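Local coordinates for putative major capsid protein (Cafeteriavirus-dependent mavirus, PDB 6G44), which probably builds the virophage's icosahedral shell as its major capsid protein, a double jelly-roll subunit that associates into trimers, at residues His130-Pro144 with Asp203-Lys217. Residues are numbered along the deposited sequence; the frame is centred on the assembly and turned at random. Where two conformers were deposited one is given.
Sequences HQYNADPLELALLSP and DEALVANPTQYKNIK. With GOL (glycerol), chain B.
L142, the last residue of helix 136-142, lies against the loop that follows strand 195-205. Its CB meets I216 CD1 at 3.6 Å, and CG stays close to the same methyl (3.9 Å) and to A205 CB. Beyond CG the branches part: CD1 and CD2 both touch V207 CG2, and CD2 also reaches A205 O. With CG anti to the backbone N (chi1 -159°), the side chain crosses those of V207 and I216 at about a right angle. The backbone fixes this end of the helix, since A205 N donates to L142 O (2.9 Å). Next to it, S143 OG donates to E204 OE1 from above the carboxylate plane (2.8 Å); E204 OE2 is held by N104. One turn earlier in the helix, E138 bends at chi2 and turns the syn lone pair of OE2 to I216 N (3.1 Å, 166° at the hydrogen). Before that helix, at the end of helix 123-130, the edge of Y213 meets the face of H130, planes at 89°, a T-shaped pair; A134 CB lies against the opposite face, toward the rim. A water joins H130 NE2 to Y213 O. The arrangement seats a short helix on the exit of strand 195-205, within one jelly roll of the double jelly-roll capsid fold.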
# COMPACT_ATOMS: atom_id res chain seq x y z
N HIS C 130 -19.57 7.56 2.15
CA HIS C 130 -18.82 6.67 1.30
C HIS C 130 -17.32 6.82 1.46
O HIS C 130 -16.56 5.84 1.37
CB HIS C 130 -19.22 6.91 -0.18
CG HIS C 130 -18.60 5.95 -1.14
ND1 HIS C 130 -18.91 4.61 -1.15
CD2 HIS C 130 -17.74 6.15 -2.16
CE1 HIS C 130 -18.25 4.03 -2.12
NE2 HIS C 130 -17.52 4.93 -2.75
N GLN C 131 -16.87 8.06 1.70
CA GLN C 131 -15.42 8.31 1.86
C GLN C 131 -14.80 7.53 3.02
O GLN C 131 -13.58 7.32 3.04
CB GLN C 131 -15.12 9.82 2.03
CG GLN C 131 -15.63 10.42 3.32
CD GLN C 131 -15.53 11.93 3.39
OE1 GLN C 131 -14.79 12.55 2.63
NE2 GLN C 131 -16.29 12.54 4.31
N TYR C 132 -15.64 7.13 3.98
CA TYR C 132 -15.15 6.47 5.20
C TYR C 132 -15.15 4.97 5.11
O TYR C 132 -14.57 4.34 5.99
CB TYR C 132 -15.96 6.87 6.43
CG TYR C 132 -15.73 8.27 6.87
CD1 TYR C 132 -14.51 8.67 7.38
CD2 TYR C 132 -16.74 9.21 6.80
CE1 TYR C 132 -14.30 9.97 7.81
CE2 TYR C 132 -16.54 10.51 7.22
CZ TYR C 132 -15.32 10.89 7.73
OH TYR C 132 -15.15 12.20 8.14
N ASN C 133 -15.81 4.34 4.16
CA ASN C 133 -15.71 2.86 4.13
C ASN C 133 -15.54 2.21 2.79
O ASN C 133 -15.59 0.97 2.70
CB ASN C 133 -16.83 2.21 4.96
CG ASN C 133 -18.12 2.14 4.23
OD1 ASN C 133 -18.38 2.95 3.33
ND2 ASN C 133 -18.93 1.17 4.57
N ALA C 134 -15.20 3.00 1.78
CA ALA C 134 -14.81 2.51 0.49
C ALA C 134 -13.36 2.13 0.44
O ALA C 134 -12.54 2.54 1.27
CB ALA C 134 -15.10 3.56 -0.57
N ASP C 135 -13.02 1.35 -0.57
CA ASP C 135 -11.64 1.06 -0.85
C ASP C 135 -10.88 2.35 -1.26
O ASP C 135 -11.26 3.00 -2.22
CB ASP C 135 -11.63 0.04 -2.00
CG ASP C 135 -10.24 -0.35 -2.42
OD1 ASP C 135 -9.24 0.10 -1.82
OD2 ASP C 135 -10.16 -1.16 -3.38
N PRO C 136 -9.82 2.74 -0.52
CA PRO C 136 -9.07 3.95 -0.87
C PRO C 136 -8.49 4.00 -2.30
O PRO C 136 -8.34 5.08 -2.87
CB PRO C 136 -7.96 4.01 0.19
CG PRO C 136 -8.52 3.28 1.33
CD PRO C 136 -9.30 2.16 0.74
N LEU C 137 -8.24 2.83 -2.89
CA LEU C 137 -7.86 2.76 -4.30
C LEU C 137 -8.97 3.21 -5.27
O LEU C 137 -8.72 3.94 -6.24
CB LEU C 137 -7.41 1.34 -4.65
CG LEU C 137 -6.31 0.75 -3.75
CD1 LEU C 137 -5.98 -0.68 -4.20
CD2 LEU C 137 -5.06 1.63 -3.74
N GLU C 138 -10.20 2.77 -5.02
CA GLU C 138 -11.34 3.26 -5.79
C GLU C 138 -11.55 4.76 -5.53
O GLU C 138 -11.87 5.50 -6.45
CB GLU C 138 -12.65 2.50 -5.48
CG GLU C 138 -12.82 1.18 -6.23
CD GLU C 138 -13.10 1.35 -7.72
OE1 GLU C 138 -12.75 0.39 -8.45
OE2 GLU C 138 -13.70 2.37 -8.19
N LEU C 139 -11.40 5.20 -4.29
CA LEU C 139 -11.60 6.62 -3.99
C LEU C 139 -10.65 7.50 -4.78
O LEU C 139 -11.04 8.60 -5.22
CB LEU C 139 -11.48 6.87 -2.47
CG LEU C 139 -12.61 6.32 -1.60
CD1 LEU C 139 -12.35 6.64 -0.13
CD2 LEU C 139 -13.99 6.78 -2.00
N ALA C 140 -9.40 7.07 -4.99
CA ALA C 140 -8.47 7.85 -5.79
C ALA C 140 -8.84 7.88 -7.27
O ALA C 140 -8.47 8.81 -7.96
CB ALA C 140 -7.02 7.35 -5.61
N LEU C 141 -9.54 6.86 -7.74
CA LEU C 141 -10.06 6.89 -9.11
C LEU C 141 -11.30 7.78 -9.21
O LEU C 141 -11.63 8.29 -10.28
CB LEU C 141 -10.41 5.50 -9.60
CG LEU C 141 -9.25 4.51 -9.72
CD1 LEU C 141 -9.79 3.15 -10.15
CD2 LEU C 141 -8.22 5.00 -10.69
N LEU C 142 -12.00 7.95 -8.09
CA LEU C 142 -13.20 8.78 -8.02
C LEU C 142 -12.85 10.26 -8.11
O LEU C 142 -13.45 11.02 -8.89
CB LEU C 142 -13.97 8.43 -6.75
CG LEU C 142 -15.46 8.75 -6.63
CD1 LEU C 142 -16.07 8.01 -5.46
CD2 LEU C 142 -15.69 10.25 -6.46
N SER C 143 -11.88 10.70 -7.31
CA SER C 143 -11.51 12.13 -7.26
C SER C 143 -10.01 12.27 -7.09
O SER C 143 -9.39 11.44 -6.38
CB SER C 143 -12.16 12.79 -6.05
OG SER C 143 -11.82 14.15 -5.90
N PRO C 144 -9.41 13.34 -7.64
CA PRO C 144 -8.01 13.68 -7.34
C PRO C 144 -7.82 14.08 -5.88
O PRO C 144 -6.68 14.10 -5.39
CB PRO C 144 -7.69 14.85 -8.29
CG PRO C 144 -9.05 15.47 -8.52
CD PRO C 144 -10.03 14.32 -8.56
N ASP C 203 -11.57 16.93 -12.33
CA ASP C 203 -12.36 15.95 -13.11
C ASP C 203 -12.67 14.80 -12.13
O ASP C 203 -11.77 14.01 -11.82
CB ASP C 203 -11.52 15.47 -14.31
CG ASP C 203 -12.23 14.48 -15.22
OD1 ASP C 203 -13.15 13.79 -14.78
OD2 ASP C 203 -11.81 14.36 -16.43
N GLU C 204 -13.91 14.72 -11.67
CA GLU C 204 -14.34 13.81 -10.59
C GLU C 204 -15.57 13.00 -11.03
O GLU C 204 -16.48 13.54 -11.67
CB GLU C 204 -14.65 14.65 -9.35
CG GLU C 204 -15.10 13.89 -8.11
CD GLU C 204 -15.08 14.73 -6.84
OE1 GLU C 204 -14.12 15.52 -6.67
OE2 GLU C 204 -16.03 14.60 -6.03
N ALA C 205 -15.61 11.70 -10.74
CA ALA C 205 -16.76 10.87 -11.04
C ALA C 205 -17.98 11.37 -10.28
O ALA C 205 -17.88 11.69 -9.08
CB ALA C 205 -16.48 9.42 -10.67
N LEU C 206 -19.13 11.44 -10.95
CA LEU C 206 -20.38 11.78 -10.27
C LEU C 206 -20.89 10.61 -9.44
O LEU C 206 -21.05 9.52 -10.00
CB LEU C 206 -21.44 12.16 -11.30
CG LEU C 206 -22.82 12.52 -10.76
CD1 LEU C 206 -22.80 13.66 -9.77
CD2 LEU C 206 -23.74 12.86 -11.94
N VAL C 207 -21.18 10.84 -8.15
CA VAL C 207 -21.74 9.84 -7.25
C VAL C 207 -23.23 10.09 -7.12
O VAL C 207 -23.69 10.86 -6.26
CB VAL C 207 -21.03 9.90 -5.88
CG1 VAL C 207 -21.61 8.92 -4.88
CG2 VAL C 207 -19.54 9.65 -6.10
N ALA C 208 -23.98 9.49 -8.03
CA ALA C 208 -25.45 9.71 -8.11
C ALA C 208 -26.08 8.53 -8.79
O ALA C 208 -25.66 8.17 -9.88
CB ALA C 208 -25.75 10.99 -8.88
N ASN C 209 -27.10 7.93 -8.18
CA ASN C 209 -27.75 6.77 -8.82
C ASN C 209 -28.21 7.12 -10.27
O ASN C 209 -28.74 8.22 -10.47
CB ASN C 209 -28.96 6.32 -8.01
CG ASN C 209 -28.59 5.79 -6.62
OD1 ASN C 209 -27.89 6.47 -5.85
ND2 ASN C 209 -29.08 4.61 -6.28
N PRO C 210 -27.98 6.26 -11.26
CA PRO C 210 -27.45 4.89 -11.18
C PRO C 210 -25.97 4.76 -11.57
O PRO C 210 -25.55 3.67 -11.99
CB PRO C 210 -28.31 4.17 -12.22
CG PRO C 210 -28.41 5.21 -13.30
CD PRO C 210 -28.50 6.54 -12.62
N THR C 211 -25.17 5.80 -11.40
CA THR C 211 -23.78 5.73 -11.86
C THR C 211 -23.03 4.65 -11.11
O THR C 211 -23.30 4.32 -9.96
CB THR C 211 -22.99 7.06 -11.74
OG1 THR C 211 -22.74 7.36 -10.37
CG2 THR C 211 -23.69 8.22 -12.46
N GLN C 212 -22.04 4.11 -11.80
CA GLN C 212 -21.26 2.96 -11.32
C GLN C 212 -19.97 3.43 -10.63
O GLN C 212 -18.85 2.99 -10.96
CB GLN C 212 -21.04 2.01 -12.47
CG GLN C 212 -22.34 1.47 -13.04
CD GLN C 212 -23.07 0.61 -12.05
OE1 GLN C 212 -22.63 -0.53 -11.80
NE2 GLN C 212 -24.17 1.11 -11.47
N TYR C 213 -20.14 4.30 -9.64
CA TYR C 213 -19.03 4.98 -8.96
C TYR C 213 -18.23 4.05 -8.05
O TYR C 213 -17.17 4.45 -7.53
CB TYR C 213 -19.54 6.22 -8.16
CG TYR C 213 -20.54 5.86 -7.10
CD1 TYR C 213 -20.13 5.46 -5.83
CD2 TYR C 213 -21.91 5.93 -7.35
CE1 TYR C 213 -21.05 5.09 -4.87
CE2 TYR C 213 -22.84 5.58 -6.39
CZ TYR C 213 -22.40 5.14 -5.15
OH TYR C 213 -23.28 4.78 -4.17
N LYS C 214 -18.72 2.84 -7.82
CA LYS C 214 -17.96 1.86 -7.04
C LYS C 214 -17.03 1.03 -7.92
O LYS C 214 -16.23 0.26 -7.38
CB LYS C 214 -18.91 0.96 -6.24
CG LYS C 214 -19.78 1.71 -5.22
CD LYS C 214 -21.00 0.92 -4.77
CE LYS C 214 -20.69 -0.44 -4.15
NZ LYS C 214 -20.17 -0.35 -2.76
N ASN C 215 -17.14 1.15 -9.25
CA ASN C 215 -16.41 0.34 -10.21
C ASN C 215 -15.84 1.26 -11.30
O ASN C 215 -16.16 1.07 -12.46
CB ASN C 215 -17.36 -0.71 -10.84
CG ASN C 215 -17.98 -1.66 -9.82
OD1 ASN C 215 -19.04 -1.40 -9.26
ND2 ASN C 215 -17.31 -2.78 -9.60
N ILE C 216 -15.02 2.24 -10.94
CA ILE C 216 -14.54 3.21 -11.90
C ILE C 216 -13.60 2.63 -12.97
O ILE C 216 -13.64 3.06 -14.12
CB ILE C 216 -13.94 4.41 -11.17
CG1 ILE C 216 -15.09 5.15 -10.44
CG2 ILE C 216 -13.18 5.34 -12.12
CD1 ILE C 216 -14.65 6.00 -9.29
N LYS C 217 -12.81 1.61 -12.63
CA LYS C 217 -11.89 1.05 -13.64
C LYS C 217 -12.65 0.36 -14.77
O LYS C 217 -12.31 0.55 -15.96
CB LYS C 217 -10.85 0.08 -13.04
CG LYS C 217 -9.95 -0.54 -14.11
CD LYS C 217 -8.71 -1.25 -13.58
CE LYS C 217 -8.03 -2.05 -14.70
NZ LYS C 217 -7.57 -1.21 -15.85
C1 GOL B . -23.01 1.58 -1.10
O1 GOL B . -22.78 0.16 -1.21
C2 GOL B . -21.91 2.26 -0.32
O2 GOL B . -20.64 2.10 -0.97
C3 GOL B . -22.22 3.75 -0.25
O3 GOL B . -21.24 4.48 0.48
O HOH W 1 -15.97 4.09 -4.73